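Local coordinates for protein flagellin B1 (Methanocaldococcus jannaschii DSM 2661, PDB 5YA6) that probably polymerises into the archaellum, the archaeal swimming filament, as a flagellin subunit, and carries a bound calcium ion, at residues I34-N39 against A118-N123; S66-A71 against V97-D102. One frame throughout, in Å; residues are numbered along the deposited sequence.

Contact 1 of 2, residues I34-N39 against A118-N123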
# COMPACT_ATOMS: atom_id res chain seq x y z
N ILE B 34 9.79 8.30 7.26
CA ILE B 34 8.61 8.66 6.46
C ILE B 34 8.17 10.05 6.85
O ILE B 34 7.75 10.29 8.02
CB ILE B 34 7.46 7.65 6.68
CG1 ILE B 34 7.97 6.25 6.32
CG2 ILE B 34 6.20 8.08 5.97
CD1 ILE B 34 7.07 5.13 6.88
N TYR B 35 8.29 10.98 5.94
CA TYR B 35 7.99 12.40 6.24
C TYR B 35 6.55 12.73 5.93
O TYR B 35 6.01 12.33 4.91
CB TYR B 35 8.89 13.36 5.50
CG TYR B 35 10.37 13.19 5.89
CD1 TYR B 35 11.17 12.19 5.38
CD2 TYR B 35 10.97 14.11 6.74
CE1 TYR B 35 12.50 12.05 5.75
CE2 TYR B 35 12.31 13.97 7.12
CZ TYR B 35 13.08 12.96 6.60
OH TYR B 35 14.40 12.84 7.02
N ILE B 36 5.93 13.36 6.93
CA ILE B 36 4.49 13.63 7.03
C ILE B 36 4.21 15.13 7.31
O ILE B 36 4.90 15.73 8.11
CB ILE B 36 3.89 12.81 8.18
CG1 ILE B 36 4.09 11.30 7.92
CG2 ILE B 36 2.46 13.21 8.45
CD1 ILE B 36 3.28 10.77 6.75
N THR B 37 3.20 15.70 6.68
CA THR B 37 2.72 17.04 6.96
C THR B 37 1.19 17.03 6.80
O THR B 37 0.66 16.23 6.03
CB THR B 37 3.37 18.11 6.05
OG1 THR B 37 3.17 19.44 6.58
CG2 THR B 37 2.81 18.06 4.66
N PRO B 38 0.48 17.90 7.49
CA PRO B 38 -0.98 17.94 7.26
C PRO B 38 -1.35 18.38 5.84
O PRO B 38 -0.65 19.19 5.24
CB PRO B 38 -1.49 18.93 8.30
CG PRO B 38 -0.43 18.93 9.39
CD PRO B 38 0.87 18.75 8.61
N ASN B 39 -2.48 17.89 5.36
CA ASN B 39 -3.11 18.45 4.15
C ASN B 39 -3.32 19.97 4.35
O ASN B 39 -3.69 20.40 5.41
CB ASN B 39 -4.41 17.71 3.82
CG ASN B 39 -4.20 16.23 3.46
OD1 ASN B 39 -3.11 15.84 3.03
ND2 ASN B 39 -5.23 15.41 3.66
N ALA B 118 6.66 16.15 10.49
CA ALA B 118 7.12 15.11 11.36
C ALA B 118 7.78 14.03 10.52
O ALA B 118 7.47 13.88 9.35
CB ALA B 118 6.00 14.51 12.17
N VAL B 119 8.64 13.22 11.14
CA VAL B 119 9.19 12.05 10.45
C VAL B 119 8.85 10.82 11.27
O VAL B 119 8.89 10.85 12.51
CB VAL B 119 10.71 12.23 10.18
CG1 VAL B 119 11.49 12.35 11.48
CG2 VAL B 119 11.23 11.10 9.32
N LEU B 120 8.45 9.72 10.62
CA LEU B 120 8.20 8.45 11.32
C LEU B 120 9.46 7.67 11.13
O LEU B 120 9.83 7.33 10.02
CB LEU B 120 6.98 7.72 10.72
CG LEU B 120 5.76 8.62 10.51
CD1 LEU B 120 4.66 7.74 9.92
CD2 LEU B 120 5.26 9.30 11.80
N LEU B 121 10.09 7.34 12.24
CA LEU B 121 11.29 6.54 12.24
C LEU B 121 10.88 5.06 12.44
O LEU B 121 10.31 4.66 13.45
CB LEU B 121 12.22 7.06 13.38
CG LEU B 121 12.55 8.56 13.37
CD1 LEU B 121 13.34 8.89 14.65
CD2 LEU B 121 13.27 8.97 12.09
N VAL B 122 11.26 4.23 11.46
CA VAL B 122 10.93 2.80 11.42
C VAL B 122 12.18 1.94 11.26
O VAL B 122 13.00 2.22 10.38
CB VAL B 122 9.94 2.50 10.25
CG1 VAL B 122 9.59 1.01 10.18
CG2 VAL B 122 8.68 3.32 10.42
N ASN B 123 12.38 0.96 12.16
CA ASN B 123 13.47 0.04 12.00
C ASN B 123 12.97 -1.09 11.18
O ASN B 123 12.29 -2.01 11.67
CB ASN B 123 14.05 -0.52 13.30
CG ASN B 123 15.37 -1.25 13.02
OD1 ASN B 123 15.38 -2.22 12.30
ND2 ASN B 123 16.48 -0.71 13.50
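Four backbone hydrogen bonds join Ile34 to Leu120 and Ile36 to Ala118 in two antiparallel hydrogen-bonded pairs. Ile34 N gives to Leu120 O, and Leu120 N returns to Ile34 O at 2.8 Å. Ile36 N gives to Ala118 O at 2.9 Å, and Ala118 N to Ile36 O. Between them Tyr35 and Val119 form the non-hydrogen-bonded pair, their CA atoms 4.4 Å apart. Here the backbones add weaker CA-H...O contacts, Val119 CA lying 3.3 Å from Ile34 O.

The aromatic contact belongs to that middle pair. Val119 CG2, the methyl anti to the backbone N, sits over the centre of the Tyr35 ring, 3.7 Å from its centroid and 8° off the normal, a CH-pi contact. Tyr35 CG is anti to the carbonyl carbon (chi1 -63°), beside the backbone N; the two side chains lie side by side, pointing the same way.

Apolar packing fills the other face. Ile34 CB meets Leu120 CB at 4.1 Å, and Ile34 CD1 reaches Val122 CG2 at 4.3 Å; in the conformer given, Ile36 CG1 packs on Leu120 CG. Branched aliphatic chains serve well in this buried layer, where Ile34 also touches Ile152 of strand 150-155 and Ile36, in that conformer, Ala150. Within the sheet, strand 13-23 pairs with the far side of 28-38, and strand 94-99 flanks 117-123, leaving this contact in the interior of the sheet.

Contact 2 of 2, residues S66-A71 against V97-D102. With CA (calcium ion), chain D.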
# COMPACT_ATOMS: atom_id res chain seq x y z
N SER B 66 5.32 4.97 19.48
CA SER B 66 6.14 4.72 20.69
C SER B 66 6.36 5.97 21.47
O SER B 66 6.04 6.01 22.69
CB SER B 66 7.49 4.15 20.27
OG SER B 66 8.26 3.88 21.42
N THR B 67 6.96 6.98 20.86
CA THR B 67 7.21 8.27 21.51
C THR B 67 7.55 9.36 20.45
O THR B 67 7.56 9.05 19.19
CB THR B 67 8.32 8.18 22.59
OG1 THR B 67 8.35 9.39 23.34
CG2 THR B 67 9.70 7.91 21.90
N VAL B 68 7.87 10.56 20.88
CA VAL B 68 8.25 11.66 20.03
C VAL B 68 9.59 12.25 20.54
O VAL B 68 9.86 12.22 21.76
CB VAL B 68 7.14 12.75 19.94
CG1 VAL B 68 6.71 13.24 21.32
CG2 VAL B 68 7.57 13.94 19.09
N THR B 69 10.40 12.74 19.62
CA THR B 69 11.73 13.34 19.97
C THR B 69 11.96 14.57 19.14
O THR B 69 11.58 14.65 17.97
CB THR B 69 12.91 12.39 19.75
OG1 THR B 69 14.13 13.10 20.05
CG2 THR B 69 12.98 11.86 18.30
N THR B 70 12.58 15.60 19.77
CA THR B 70 12.97 16.78 19.06
C THR B 70 14.47 16.74 18.66
O THR B 70 14.95 17.66 18.07
CB THR B 70 12.83 17.98 19.95
OG1 THR B 70 13.40 17.62 21.21
CG2 THR B 70 11.31 18.39 20.19
N ALA B 71 15.11 15.65 18.92
CA ALA B 71 16.52 15.45 18.51
C ALA B 71 16.76 15.49 17.00
O ALA B 71 17.91 15.70 16.55
CB ALA B 71 17.03 14.12 19.07
N VAL B 97 8.22 9.16 16.49
CA VAL B 97 8.03 10.38 15.75
C VAL B 97 9.16 11.36 16.00
O VAL B 97 9.48 11.65 17.16
CB VAL B 97 6.69 11.06 16.11
CG1 VAL B 97 6.50 12.38 15.38
CG2 VAL B 97 5.51 10.09 15.83
N GLY B 98 9.78 11.85 14.95
CA GLY B 98 10.80 12.94 15.05
C GLY B 98 10.17 14.23 14.63
O GLY B 98 9.51 14.32 13.58
N VAL B 99 10.46 15.29 15.40
CA VAL B 99 10.08 16.61 15.01
C VAL B 99 11.01 17.18 13.91
O VAL B 99 12.25 17.18 14.07
CB VAL B 99 10.04 17.55 16.23
CG1 VAL B 99 9.71 18.99 15.82
CG2 VAL B 99 9.13 16.98 17.31
N ILE B 100 10.46 17.65 12.80
CA ILE B 100 11.24 18.28 11.72
C ILE B 100 10.97 19.78 11.67
O ILE B 100 11.90 20.61 11.51
CB ILE B 100 10.96 17.61 10.34
CG1 ILE B 100 11.37 16.12 10.41
CG2 ILE B 100 11.72 18.31 9.23
CD1 ILE B 100 12.83 15.78 10.72
N GLN B 101 9.72 20.17 11.83
CA GLN B 101 9.35 21.56 11.84
C GLN B 101 8.08 21.70 12.71
O GLN B 101 7.15 20.92 12.57
CB GLN B 101 9.16 21.91 10.41
CG GLN B 101 8.61 23.24 10.10
CD GLN B 101 8.70 23.45 8.60
OE1 GLN B 101 9.79 23.44 8.01
NE2 GLN B 101 7.54 23.57 7.95
N ASP B 102 8.09 22.58 13.70
CA ASP B 102 6.94 22.70 14.57
C ASP B 102 7.01 24.05 15.34
O ASP B 102 7.52 24.07 16.42
CB ASP B 102 6.95 21.52 15.53
CG ASP B 102 5.82 21.53 16.51
OD1 ASP B 102 4.82 22.28 16.32
OD2 ASP B 102 5.92 20.75 17.42
CA CA D . 2.75 22.60 15.46
O HOH W 1 3.06 24.90 14.67
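Thr69 is gripped through its backbone by two residues of the neighbouring parallel strand: its N gives to Val97 O at 2.8 Å, and its O accepts from Val99 N at 2.9 Å. Val97 N completes the pattern with Thr67 O. Thr69 CG2 lies 4.1 Å from the CA of Gly98, its partner in the parallel pair. Val68 CG2, anti to the backbone N, meets Val99 CG2 at 3.9 Å, and Thr70 CG2 packs on the same methyl.

The hydroxyl of Thr69 works at the strand end. Its OG1 accepts from Ala71 N at 3.0 Å, an ST turn. An alanine here would probably leave Ala71 N without this acceptor and the turn less fixed, besides losing the methyl contact with Gly98. Further out, Val99 O accepts from Thr72 OG1, and Ile100 and Gln101 both face Ile117 in a classic beta bulge.

Beyond the bulge, Asp102 OD1 binds calcium at 2.3 Å, in company with Asp104, Ser106, Asn113, Asp116 and a water. Its OD2 accepts from Leu107 N, which helps fix the carboxylate's rotation. Such an oxygen-rich shell suits a hard cation, whose charge would probably offset repulsion among the three aspartates.

Overall arrangement
Contacts 1 and 2 lie in one mixed beta sheet, their centres about 9 Å apart. Strands 59-69, 94-99, 117-123 and 28-38 follow one another across it, so contact 1 (34-39 with 118-123) and contact 2 (66-71 with 97-102) are joined where 94-99 meets 117-123. There Val119 O lies 2.8 Å from Gly98 N, a probable hydrogen bond, and Val97 CG1 packs on Ala118 CB. Along the chain, contact 2 is nested inside the loop that contact 1 closes. Contact 1 is buried, its centre about 4 Å from the centre of the chain, whereas contact 2 is partly buried and leads to the calcium site, thereby linking the metal-binding loop to the sheet's interior.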